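Side-chain contacts in BtGH115A (Bacteroides thetaiotaomicron, PDB 5BY3), which acts as a 4-O-methyl-alpha-glucuronidase of glycoside hydrolase family 115, with specificity for decorated arabinogalactans: residues 128-131 against 137-140; 204-209 against 446-451; 483-488 against 534-539; 512-517 against 621-626. All coordinates share one frame; numbering follows the deposited sequence.

How the contacts relate
Read from the N terminus, contact 1 closes a short loop between helix 113-126 and strand 145-148. Contact 2 opens only after contact 1 has closed and spans 237 residues, bringing the end of helix 193-205 beside helix 441-452 where the first and last strands of the TIM barrel meet. The two touch where Pro131 and Arg205 pack together and Pro131 also meets Leu206, with centres about 16 Å apart. Farther along, contact 3 pairs helix 476-495 with helix 523-543. Contact 4 crosses it: residues 512-517 leave from inside the loop that contact 3 closes, and residues 621-626 return well beyond it, after helices 552-580 and 587-603.

Contact 1: residues 128-131 against 137-140; sequences GVSP and DVTP
Ser130 and Val138 meet through carbon: Ser130 CB lies 3.7 Å from Val138 CG1. Beside them Val129 lays both methyls on the ring of Pro140, CG1 against ring CG at 4.1 Å and CG2 against ring CB at 4.1 Å, the two side chains passing at a slant. No direct hydrogen bond joins the segments. Water 1 does the polar work instead, accepting from Ser130 N at 3.0 Å and donating to Val138 O at 2.6 Å, so that one backbone amide and one carbonyl are satisfied across the gap.

In the next shell, the serine hydroxyl is turned to other duties. With OG anti to the backbone N (chi1 155°), it touches Val138 only as a neighbour and hydrogen-bonds to Glu473 and to the amide of Trp132. Val138 in turn has a backbone bond with Trp132, while Val129 and Pro140 both rest on Val54 of helix 38-55. The hydrophobic half thus faces one helix and the serine half faces helix 462-473.

Two backbone features flank the contact. Gly128, with its positive phi, ends helix 113-126 in a Schellman motif, and Val138 is the centre of an inverse gamma turn. The result is a compact connection between a helix end and strand 145-148, with the Schellman motif at one side, a tight turn at the other and a bridging water in between.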
loop_
_atom_site.group_PDB
_atom_site.type_symbol
_atom_site.label_atom_id
_atom_site.label_comp_id
_atom_site.label_asym_id
_atom_site.label_seq_id
_atom_site.Cartn_x
_atom_site.Cartn_y
_atom_site.Cartn_z
ATOM N N GLY A 128 -12.240 -20.890 -5.713
ATOM C CA GLY A 128 -10.822 -20.980 -5.499
ATOM C C GLY A 128 -10.011 -20.199 -6.508
ATOM O O GLY A 128 -8.839 -20.524 -6.728
ATOM N N VAL A 129 -10.608 -19.156 -7.094
ATOM C CA VAL A 129 -9.901 -18.281 -8.043
ATOM C C VAL A 129 -9.283 -17.065 -7.327
ATOM O O VAL A 129 -9.997 -16.233 -6.776
ATOM C CB VAL A 129 -10.824 -17.841 -9.216
ATOM C CG1 VAL A 129 -10.058 -17.069 -10.280
ATOM C CG2 VAL A 129 -11.520 -19.045 -9.841
ATOM N N SER A 130 -7.949 -16.996 -7.321
ATOM C CA SER A 130 -7.199 -15.878 -6.755
ATOM C C SER A 130 -7.424 -14.580 -7.568
ATOM O O SER A 130 -7.548 -14.635 -8.803
ATOM C CB SER A 130 -5.702 -16.244 -6.744
ATOM O OG SER A 130 -4.828 -15.119 -6.751
ATOM N N PRO A 131 -7.460 -13.407 -6.884
ATOM C CA PRO A 131 -7.279 -12.109 -7.568
ATOM C C PRO A 131 -6.110 -12.053 -8.570
ATOM O O PRO A 131 -6.187 -11.312 -9.556
ATOM C CB PRO A 131 -6.988 -11.144 -6.407
ATOM C CG PRO A 131 -7.810 -11.703 -5.284
ATOM C CD PRO A 131 -7.823 -13.213 -5.459
ATOM N N ASP A 137 -0.245 -15.027 -12.327
ATOM C CA ASP A 137 -0.287 -16.363 -12.950
ATOM C C ASP A 137 -0.618 -17.438 -11.960
ATOM O O ASP A 137 -0.098 -18.551 -12.073
ATOM C CB ASP A 137 1.041 -16.716 -13.643
ATOM C CG ASP A 137 1.492 -15.640 -14.578
ATOM O OD1 ASP A 137 0.923 -15.537 -15.691
ATOM O OD2 ASP A 137 2.388 -14.865 -14.188
ATOM N N VAL A 138 -1.483 -17.119 -10.997
ATOM C CA VAL A 138 -1.883 -18.084 -9.983
ATOM C C VAL A 138 -2.986 -18.986 -10.574
ATOM O O VAL A 138 -4.187 -18.836 -10.286
ATOM C CB VAL A 138 -2.264 -17.346 -8.699
ATOM C CG1 VAL A 138 -2.729 -18.303 -7.620
ATOM C CG2 VAL A 138 -1.065 -16.524 -8.200
ATOM N N THR A 139 -2.568 -19.933 -11.415
ATOM C CA THR A 139 -3.512 -20.762 -12.159
ATOM C C THR A 139 -4.564 -21.438 -11.267
ATOM O O THR A 139 -4.211 -22.211 -10.391
ATOM C CB THR A 139 -2.793 -21.818 -13.006
ATOM O OG1 THR A 139 -1.617 -21.241 -13.620
ATOM C CG2 THR A 139 -3.751 -22.365 -14.105
ATOM N N PRO A 140 -5.874 -21.143 -11.480
ATOM C CA PRO A 140 -6.864 -21.828 -10.581
ATOM C C PRO A 140 -6.820 -23.316 -10.791
ATOM O O PRO A 140 -6.476 -23.792 -11.879
ATOM C CB PRO A 140 -8.241 -21.278 -11.004
ATOM C CG PRO A 140 -7.927 -20.117 -11.929
ATOM C CD PRO A 140 -6.520 -20.266 -12.481
HETATM O O HOH W 1 -6.155 -19.082 -8.544
#

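Contact 2: residues 204-209 against 446-451; sequences LRLRAN and LFMDMA
Leu206 and Met448 bring the backbones to a CA-CA distance of 6.2 Å, just where helix 193-205 ends in a Schellman motif with Arg207 at positive phi (60°), facing the continuous helix 441-452. Met448, present as selenomethionine, fills the gap. Its CB sits 3.6 Å from Leu206 O and its CG 4.1 Å from Leu206 CB; the chain then bends at chi2 (-54°) and brings SE to within 4.0 Å of the methyl of Ala208. One flexible side chain therefore spans the residues on both sides of Arg207.

The polar half lies at Arg207 and Asp449. Arg207 NH1 forms a long salt bridge of 3.5 Å to Asp449 OD1, which lies at the guanidinium edge, near its plane, although the guanidinium and carboxylate planes are turned 65° apart. Water 2 reinforces this link: it accepts from Arg207 NH1 and donates to Asp449 OD1 and to Leu206 O, each at 2.9 Å, tying the charged pair to the backbone carbonyl of Leu206. The other carboxylate oxygen, OD2, is hydrogen-bonded to His465, and Arg207 also makes a cation-pi contact with Trp452.

Within the TIM barrel, helix 193-205 lies in the chain between strands 162-166 and 210-212, and helix 441-452 follows strand 429-433. Met448 rests on Ile165 of strand 162-166 and on Leu432 of strand 429-433, so the contact sits over the seam where the first and last barrel strands are neighbours.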
loop_
_atom_site.group_PDB
_atom_site.type_symbol
_atom_site.label_atom_id
_atom_site.label_comp_id
_atom_site.label_asym_id
_atom_site.label_seq_id
_atom_site.Cartn_x
_atom_site.Cartn_y
_atom_site.Cartn_z
ATOM N N LEU A 204 -11.766 -5.218 -9.411
ATOM C CA LEU A 204 -13.000 -5.965 -9.148
ATOM C C LEU A 204 -12.751 -7.168 -8.251
ATOM O O LEU A 204 -13.409 -7.339 -7.203
ATOM C CB LEU A 204 -13.655 -6.393 -10.469
ATOM C CG LEU A 204 -14.315 -5.333 -11.387
ATOM C CD1 LEU A 204 -15.263 -5.943 -12.413
ATOM C CD2 LEU A 204 -15.047 -4.244 -10.616
ATOM N N ARG A 205 -11.751 -7.970 -8.621
ATOM C CA ARG A 205 -11.443 -9.182 -7.857
ATOM C C ARG A 205 -10.929 -8.850 -6.457
ATOM O O ARG A 205 -11.040 -9.684 -5.554
ATOM C CB ARG A 205 -10.404 -10.017 -8.583
ATOM C CG ARG A 205 -10.895 -10.728 -9.806
ATOM C CD ARG A 205 -9.770 -11.677 -10.255
ATOM N NE ARG A 205 -9.979 -12.345 -11.547
ATOM C CZ ARG A 205 -10.932 -13.242 -11.792
ATOM N NH1 ARG A 205 -11.825 -13.565 -10.851
ATOM N NH2 ARG A 205 -11.026 -13.800 -13.000
ATOM N N LEU A 206 -10.327 -7.663 -6.299
ATOM C CA LEU A 206 -9.894 -7.174 -5.001
ATOM C C LEU A 206 -10.986 -6.411 -4.213
ATOM O O LEU A 206 -10.754 -5.969 -3.071
ATOM C CB LEU A 206 -8.628 -6.319 -5.157
ATOM C CG LEU A 206 -7.316 -6.992 -5.549
ATOM C CD1 LEU A 206 -6.294 -5.941 -5.955
ATOM C CD2 LEU A 206 -6.791 -7.873 -4.430
ATOM N N ARG A 207 -12.166 -6.290 -4.834
ATOM C CA ARG A 207 -13.343 -5.501 -4.358
ATOM C C ARG A 207 -13.063 -4.016 -4.195
ATOM O O ARG A 207 -13.638 -3.372 -3.342
ATOM C CB ARG A 207 -13.980 -6.040 -3.054
ATOM C CG ARG A 207 -14.282 -7.530 -2.978
ATOM C CD ARG A 207 -13.200 -8.191 -2.135
ATOM N NE ARG A 207 -13.706 -9.399 -1.500
ATOM C CZ ARG A 207 -13.179 -10.005 -0.447
ATOM N NH1 ARG A 207 -12.081 -9.550 0.177
ATOM N NH2 ARG A 207 -13.794 -11.082 -0.013
ATOM N N ALA A 208 -12.135 -3.495 -4.979
ATOM C CA ALA A 208 -11.785 -2.093 -4.973
ATOM C C ALA A 208 -12.730 -1.447 -5.973
ATOM O O ALA A 208 -13.256 -2.130 -6.890
ATOM C CB ALA A 208 -10.328 -1.916 -5.393
ATOM N N ASN A 209 -12.985 -0.148 -5.799
ATOM C CA ASN A 209 -13.941 0.535 -6.682
ATOM C C ASN A 209 -13.410 1.774 -7.371
ATOM O O ASN A 209 -14.096 2.316 -8.248
ATOM C CB ASN A 209 -15.276 0.823 -5.971
ATOM C CG ASN A 209 -15.111 1.617 -4.697
ATOM O OD1 ASN A 209 -14.052 2.212 -4.438
ATOM N ND2 ASN A 209 -16.169 1.626 -3.871
ATOM N N LEU A 446 -3.511 -7.209 1.091
ATOM C CA LEU A 446 -3.685 -6.908 2.500
ATOM C C LEU A 446 -4.473 -5.589 2.677
ATOM O O LEU A 446 -5.510 -5.568 3.321
ATOM C CB LEU A 446 -2.332 -6.848 3.217
ATOM C CG LEU A 446 -2.339 -6.561 4.737
ATOM C CD1 LEU A 446 -3.179 -7.582 5.546
ATOM C CD2 LEU A 446 -0.894 -6.487 5.232
ATOM N N PHE A 447 -3.973 -4.505 2.088
ATOM C CA PHE A 447 -4.641 -3.236 2.111
ATOM C C PHE A 447 -6.113 -3.376 1.687
ATOM O O PHE A 447 -6.988 -2.821 2.329
ATOM C CB PHE A 447 -3.892 -2.287 1.169
ATOM C CG PHE A 447 -4.206 -0.825 1.365
ATOM C CD1 PHE A 447 -5.232 -0.215 0.643
ATOM C CD2 PHE A 447 -3.447 -0.046 2.246
ATOM C CE1 PHE A 447 -5.517 1.138 0.815
ATOM C CE2 PHE A 447 -3.721 1.309 2.409
ATOM C CZ PHE A 447 -4.753 1.889 1.682
HETATM N N MSE A 448 -6.376 -4.136 0.625
HETATM C CA MSE A 448 -7.727 -4.203 0.043
HETATM C C MSE A 448 -8.636 -5.029 0.896
HETATM O O MSE A 448 -9.827 -4.700 0.988
HETATM C CB MSE A 448 -7.817 -4.663 -1.422
HETATM C CG MSE A 448 -7.155 -3.696 -2.401
HETATM SE SE MSE A 448 -7.792 -1.828 -2.274
HETATM C CE MSE A 448 -6.104 -1.004 -2.794
ATOM N N ASP A 449 -8.087 -6.085 1.504
ATOM C CA ASP A 449 -8.778 -6.870 2.547
ATOM C C ASP A 449 -9.145 -6.016 3.752
ATOM O O ASP A 449 -10.261 -6.136 4.267
ATOM C CB ASP A 449 -7.947 -8.075 3.031
ATOM C CG ASP A 449 -7.931 -9.244 2.027
ATOM O OD1 ASP A 449 -8.760 -9.254 1.098
ATOM O OD2 ASP A 449 -7.075 -10.150 2.156
HETATM N N MSE A 450 -8.204 -5.165 4.192
HETATM C CA MSE A 450 -8.427 -4.281 5.333
HETATM C C MSE A 450 -9.624 -3.422 5.049
HETATM O O MSE A 450 -10.558 -3.392 5.838
HETATM C CB MSE A 450 -7.178 -3.503 5.688
HETATM C CG MSE A 450 -6.380 -4.424 6.593
HETATM SE SE MSE A 450 -4.621 -3.642 6.961
HETATM C CE MSE A 450 -5.340 -2.731 8.563
ATOM N N ALA A 451 -9.632 -2.836 3.862
ATOM C CA ALA A 451 -10.612 -1.853 3.422
ATOM C C ALA A 451 -11.949 -2.504 3.163
ATOM O O ALA A 451 -12.989 -1.848 3.281
ATOM C CB ALA A 451 -10.115 -1.132 2.168
HETATM O O HOH W 2 -10.054 -8.112 -1.288
HETATM O O HOH W 3 -11.270 -3.722 -1.453
#

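Contact 3: residues 483-488 against 534-539; sequences LSVMQE and SELSET
Leu536 reaches across to helix 483-488 with both of its methyls. CD2 lies 3.8 Å from Glu488 CB and 4.0 Å from Val485 CG2, while CD1 approaches Val485 O at 3.9 Å. Its CG stands beside the backbone N, opposite the carbonyl carbon, which carries the branched end nearer the partner helix than CB alone would lead. A glycine here would probably leave Val485 and the aliphatic base of Glu488 facing a gap between the helices.

One turn along, Thr539 and Val485 run past each other in opposite directions, their CG2 methyls 3.5 Å apart. The threonine rotamer (chi1 -55°) divides the residue neatly: CG2, anti to the backbone N, goes to the valine, and OG1 folds back on its own helix to donate to Glu535 O at 2.9 Å. OG1 stands above the carbonyl plane of Glu535, with a C=O...OG1 angle of 138°, and the same oxygen also accepts from Thr539 N. Glu488 uses only its aliphatic base here; the chain bends at chi2, and OE1 forms a salt bridge with Arg491 on its own helix.

The short helical axes approach to 10.2 Å with N-to-C directions 144° apart, an oblique antiparallel pair. Val563 of helix 552-580 touches both Val485 and Leu536, so the pair is an antiparallel helix packing, with helix 552-580 closing over its apolar side as in a helical bundle.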
loop_
_atom_site.group_PDB
_atom_site.type_symbol
_atom_site.label_atom_id
_atom_site.label_comp_id
_atom_site.label_asym_id
_atom_site.label_seq_id
_atom_site.Cartn_x
_atom_site.Cartn_y
_atom_site.Cartn_z
ATOM N N LEU A 483 6.542 -19.449 4.821
ATOM C CA LEU A 483 5.974 -18.458 5.733
ATOM C C LEU A 483 7.034 -17.727 6.541
ATOM O O LEU A 483 6.992 -16.507 6.630
ATOM C CB LEU A 483 4.881 -19.053 6.668
ATOM C CG LEU A 483 4.406 -18.266 7.920
ATOM C CD1 LEU A 483 3.806 -16.896 7.619
ATOM C CD2 LEU A 483 3.397 -19.074 8.673
ATOM N N SER A 484 7.947 -18.478 7.147
ATOM C CA SER A 484 9.010 -17.885 7.965
ATOM C C SER A 484 10.019 -17.127 7.101
ATOM O O SER A 484 10.579 -16.142 7.538
ATOM C CB SER A 484 9.721 -18.942 8.827
ATOM O OG SER A 484 10.564 -19.760 8.025
ATOM N N VAL A 485 10.239 -17.594 5.881
ATOM C CA VAL A 485 11.062 -16.862 4.900
ATOM C C VAL A 485 10.523 -15.465 4.545
ATOM O O VAL A 485 11.280 -14.477 4.562
ATOM C CB VAL A 485 11.306 -17.703 3.653
ATOM C CG1 VAL A 485 11.784 -16.862 2.504
ATOM C CG2 VAL A 485 12.309 -18.799 3.990
HETATM N N MSE A 486 9.223 -15.385 4.248
HETATM C CA MSE A 486 8.561 -14.098 3.950
HETATM C C MSE A 486 8.640 -13.212 5.166
HETATM O O MSE A 486 8.991 -12.034 5.071
HETATM C CB MSE A 486 7.129 -14.338 3.460
HETATM C CG MSE A 486 7.025 -14.963 2.055
HETATM SE SE MSE A 486 8.429 -14.456 0.753
HETATM C CE MSE A 486 7.686 -12.803 0.030
ATOM N N GLN A 487 8.360 -13.778 6.331
ATOM C CA GLN A 487 8.478 -13.039 7.569
ATOM C C GLN A 487 9.879 -12.439 7.734
ATOM O O GLN A 487 10.027 -11.277 8.106
ATOM C CB GLN A 487 8.139 -13.929 8.746
ATOM C CG GLN A 487 6.653 -14.242 8.877
ATOM C CD GLN A 487 6.376 -15.276 9.958
ATOM O OE1 GLN A 487 7.165 -16.210 10.165
ATOM N NE2 GLN A 487 5.256 -15.118 10.652
ATOM N N GLU A 488 10.900 -13.231 7.438
ATOM C CA GLU A 488 12.247 -12.773 7.660
ATOM C C GLU A 488 12.646 -11.754 6.638
ATOM O O GLU A 488 13.389 -10.852 6.981
ATOM C CB GLU A 488 13.246 -13.930 7.694
ATOM C CG GLU A 488 13.277 -14.618 9.048
ATOM C CD GLU A 488 13.790 -13.706 10.143
ATOM O OE1 GLU A 488 15.003 -13.350 10.009
ATOM O OE2 GLU A 488 12.982 -13.377 11.093
ATOM N N SER A 534 21.584 -15.520 3.136
ATOM C CA SER A 534 21.982 -16.833 2.610
ATOM C C SER A 534 20.966 -17.957 2.893
ATOM O O SER A 534 20.562 -18.667 1.958
ATOM C CB SER A 534 23.392 -17.229 3.082
ATOM O OG SER A 534 24.374 -16.596 2.271
ATOM N N GLU A 535 20.553 -18.103 4.152
ATOM C CA GLU A 535 19.593 -19.155 4.540
ATOM C C GLU A 535 18.260 -18.974 3.807
ATOM O O GLU A 535 17.698 -19.948 3.298
ATOM C CB GLU A 535 19.389 -19.240 6.058
ATOM C CG GLU A 535 20.627 -19.641 6.878
ATOM C CD GLU A 535 21.090 -21.091 6.652
ATOM O OE1 GLU A 535 20.343 -22.048 6.975
ATOM O OE2 GLU A 535 22.223 -21.282 6.151
ATOM N N LEU A 536 17.812 -17.719 3.691
ATOM C CA LEU A 536 16.622 -17.377 2.924
ATOM C C LEU A 536 16.683 -17.800 1.452
ATOM O O LEU A 536 15.776 -18.471 0.922
ATOM C CB LEU A 536 16.296 -15.878 3.084
ATOM C CG LEU A 536 15.934 -15.332 4.482
ATOM C CD1 LEU A 536 15.194 -14.036 4.324
ATOM C CD2 LEU A 536 15.097 -16.311 5.316
ATOM N N SER A 537 17.766 -17.439 0.792
ATOM C CA SER A 537 17.974 -17.871 -0.578
ATOM C C SER A 537 17.991 -19.399 -0.729
ATOM O O SER A 537 17.422 -19.923 -1.684
ATOM C CB SER A 537 19.257 -17.279 -1.129
ATOM O OG SER A 537 19.220 -17.298 -2.545
ATOM N N GLU A 538 18.651 -20.083 0.215
ATOM C CA GLU A 538 18.763 -21.540 0.226
ATOM C C GLU A 538 17.402 -22.213 0.410
ATOM O O GLU A 538 17.084 -23.126 -0.346
ATOM C CB GLU A 538 19.744 -22.039 1.296
ATOM C CG GLU A 538 21.240 -21.962 0.983
ATOM C CD GLU A 538 22.109 -22.571 2.105
ATOM O OE1 GLU A 538 21.975 -22.147 3.284
ATOM O OE2 GLU A 538 22.933 -23.479 1.814
ATOM N N THR A 539 16.613 -21.779 1.401
ATOM C CA THR A 539 15.238 -22.251 1.590
ATOM C C THR A 539 14.368 -22.103 0.334
ATOM O O THR A 539 13.680 -23.028 -0.060
ATOM C CB THR A 539 14.586 -21.537 2.760
ATOM O OG1 THR A 539 15.423 -21.722 3.877
ATOM C CG2 THR A 539 13.193 -22.122 3.143
#

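Contact 4: residues 512-517 against 621-626; sequences VYRVVK and KLPVFN
Arg514 NH2 donates to water 4 at 2.7 Å, and the water, lying in the plane at the guanidinium edge, passes the link on to Lys621 O at 3.1 Å. The bridge connects two loops that each carry a short 3-10 turn, 512-514 and 623-625; Pro623 opens the second, which is clasped by Phe625 N to Leu622 O at 3.0 Å.

Pro623 is the apolar centre of the meeting. Its CG stands 3.5 Å above one face of the guanidinium, offset toward the rim, and the two side chains cross at about a right angle. A bend at chi3 (45°) in the arginine turns its end over the ring. The same proline also presses CB on the backbone, 3.4 Å from Arg514 O. The arginine's charge is matched outside the segments, where NH1 makes a salt bridge with Glu506; the residue also touches a crystal neighbour, which may influence its pose. A serine in place of Pro623 would probably take away the ring that lies against the guanidinium, leaving that group freer to turn.

Farther along, Val516 CG2 approaches Val624 CA at 4.2 Å, and both valines pack on Leu573 of helix 552-580, whose Lys572 hydrogen-bonds to Val624 O. The two loops are thereby seated on a common helix. Inside the second turn, Val624 CG1 lies 3.9 Å above the plane of the Phe625 ring, over its centre.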
loop_
_atom_site.group_PDB
_atom_site.type_symbol
_atom_site.label_atom_id
_atom_site.label_comp_id
_atom_site.label_asym_id
_atom_site.label_seq_id
_atom_site.Cartn_x
_atom_site.Cartn_y
_atom_site.Cartn_z
ATOM N N VAL A 512 27.728 14.389 -2.819
ATOM C CA VAL A 512 28.318 13.392 -1.916
ATOM C C VAL A 512 27.296 12.317 -1.430
ATOM O O VAL A 512 27.651 11.161 -1.154
ATOM C CB VAL A 512 29.143 14.049 -0.766
ATOM C CG1 VAL A 512 28.263 14.578 0.380
ATOM C CG2 VAL A 512 30.220 13.084 -0.260
ATOM N N TYR A 513 26.027 12.700 -1.372
ATOM C CA TYR A 513 24.965 11.800 -0.935
ATOM C C TYR A 513 24.648 10.796 -2.024
ATOM O O TYR A 513 23.820 9.941 -1.827
ATOM C CB TYR A 513 23.673 12.563 -0.628
ATOM C CG TYR A 513 23.715 13.456 0.561
ATOM C CD1 TYR A 513 23.355 12.980 1.821
ATOM C CD2 TYR A 513 24.050 14.810 0.427
ATOM C CE1 TYR A 513 23.348 13.815 2.923
ATOM C CE2 TYR A 513 24.044 15.669 1.522
ATOM C CZ TYR A 513 23.699 15.173 2.772
ATOM O OH TYR A 513 23.701 16.011 3.879
ATOM N N ARG A 514 25.263 10.934 -3.188
ATOM C CA ARG A 514 25.018 10.003 -4.281
ATOM C C ARG A 514 26.141 8.970 -4.370
ATOM O O ARG A 514 26.063 8.031 -5.163
ATOM C CB ARG A 514 24.844 10.785 -5.584
ATOM C CG ARG A 514 23.677 11.794 -5.590
ATOM C CD ARG A 514 23.616 12.636 -6.867
ATOM N NE ARG A 514 23.807 11.837 -8.088
ATOM C CZ ARG A 514 22.864 11.086 -8.655
ATOM N NH1 ARG A 514 21.643 11.029 -8.125
ATOM N NH2 ARG A 514 23.149 10.384 -9.745
ATOM N N VAL A 515 27.174 9.155 -3.542
ATOM C CA VAL A 515 28.305 8.233 -3.411
ATOM C C VAL A 515 27.881 7.121 -2.443
ATOM O O VAL A 515 27.527 7.401 -1.289
ATOM C CB VAL A 515 29.589 8.953 -2.859
ATOM C CG1 VAL A 515 30.744 7.973 -2.600
ATOM C CG2 VAL A 515 30.047 10.069 -3.792
ATOM N N VAL A 516 27.903 5.877 -2.924
ATOM C CA VAL A 516 27.761 4.695 -2.088
ATOM C C VAL A 516 28.835 4.638 -0.952
ATOM O O VAL A 516 30.032 4.903 -1.181
ATOM C CB VAL A 516 27.715 3.426 -2.961
ATOM C CG1 VAL A 516 27.972 2.173 -2.137
ATOM C CG2 VAL A 516 26.360 3.297 -3.656
ATOM N N LYS A 517 28.394 4.303 0.267
ATOM C CA LYS A 517 29.231 4.429 1.462
ATOM C C LYS A 517 28.761 3.502 2.581
ATOM O O LYS A 517 27.600 3.098 2.600
ATOM C CB LYS A 517 29.266 5.885 1.947
ATOM C CG LYS A 517 27.900 6.422 2.383
ATOM C CD LYS A 517 27.629 7.820 1.839
ATOM C CE LYS A 517 27.930 8.839 2.901
ATOM N NZ LYS A 517 27.069 8.553 4.087
ATOM N N LYS A 621 17.653 4.869 -12.658
ATOM C CA LYS A 621 19.133 4.854 -12.793
ATOM C C LYS A 621 19.854 5.462 -11.592
ATOM O O LYS A 621 20.874 6.176 -11.734
ATOM C CB LYS A 621 19.637 5.535 -14.086
ATOM C CG LYS A 621 18.729 5.470 -15.300
ATOM C CD LYS A 621 18.974 4.217 -16.115
ATOM C CE LYS A 621 18.098 4.263 -17.371
ATOM N NZ LYS A 621 18.606 3.392 -18.470
ATOM N N LEU A 622 19.336 5.168 -10.409
ATOM C CA LEU A 622 19.943 5.657 -9.172
ATOM C C LEU A 622 21.257 4.965 -8.962
ATOM O O LEU A 622 21.380 3.779 -9.311
ATOM C CB LEU A 622 19.010 5.504 -7.957
ATOM C CG LEU A 622 17.678 6.269 -8.031
ATOM C CD1 LEU A 622 17.095 6.443 -6.639
ATOM C CD2 LEU A 622 17.771 7.641 -8.728
ATOM N N PRO A 623 22.259 5.695 -8.415
ATOM C CA PRO A 623 23.617 5.140 -8.266
ATOM C C PRO A 623 23.633 3.784 -7.535
ATOM O O PRO A 623 24.321 2.832 -7.984
ATOM C CB PRO A 623 24.348 6.219 -7.444
ATOM C CG PRO A 623 23.627 7.462 -7.753
ATOM C CD PRO A 623 22.181 7.064 -7.869
ATOM N N VAL A 624 22.843 3.690 -6.453
ATOM C CA VAL A 624 22.721 2.455 -5.683
ATOM C C VAL A 624 22.518 1.180 -6.556
ATOM O O VAL A 624 22.977 0.104 -6.129
ATOM C CB VAL A 624 21.662 2.595 -4.548
ATOM C CG1 VAL A 624 20.240 2.549 -5.083
ATOM C CG2 VAL A 624 21.825 1.529 -3.475
ATOM N N PHE A 625 21.876 1.288 -7.741
ATOM C CA PHE A 625 21.586 0.101 -8.567
ATOM C C PHE A 625 22.723 -0.317 -9.507
ATOM O O PHE A 625 22.614 -1.332 -10.211
ATOM C CB PHE A 625 20.288 0.271 -9.399
ATOM C CG PHE A 625 19.075 0.633 -8.589
ATOM C CD1 PHE A 625 18.489 -0.290 -7.697
ATOM C CD2 PHE A 625 18.518 1.894 -8.683
ATOM C CE1 PHE A 625 17.381 0.048 -6.930
ATOM C CE2 PHE A 625 17.390 2.232 -7.915
ATOM C CZ PHE A 625 16.821 1.311 -7.054
ATOM N N ASN A 626 23.789 0.472 -9.556
ATOM C CA ASN A 626 24.924 0.189 -10.441
ATOM C C ASN A 626 25.866 -0.872 -9.857
ATOM O O ASN A 626 25.763 -1.196 -8.675
ATOM C CB ASN A 626 25.732 1.475 -10.659
ATOM C CG ASN A 626 24.994 2.512 -11.477
ATOM O OD1 ASN A 626 25.204 3.709 -11.281
ATOM N ND2 ASN A 626 24.138 2.066 -12.404
HETATM O O HOH W 4 21.283 9.248 -11.337
#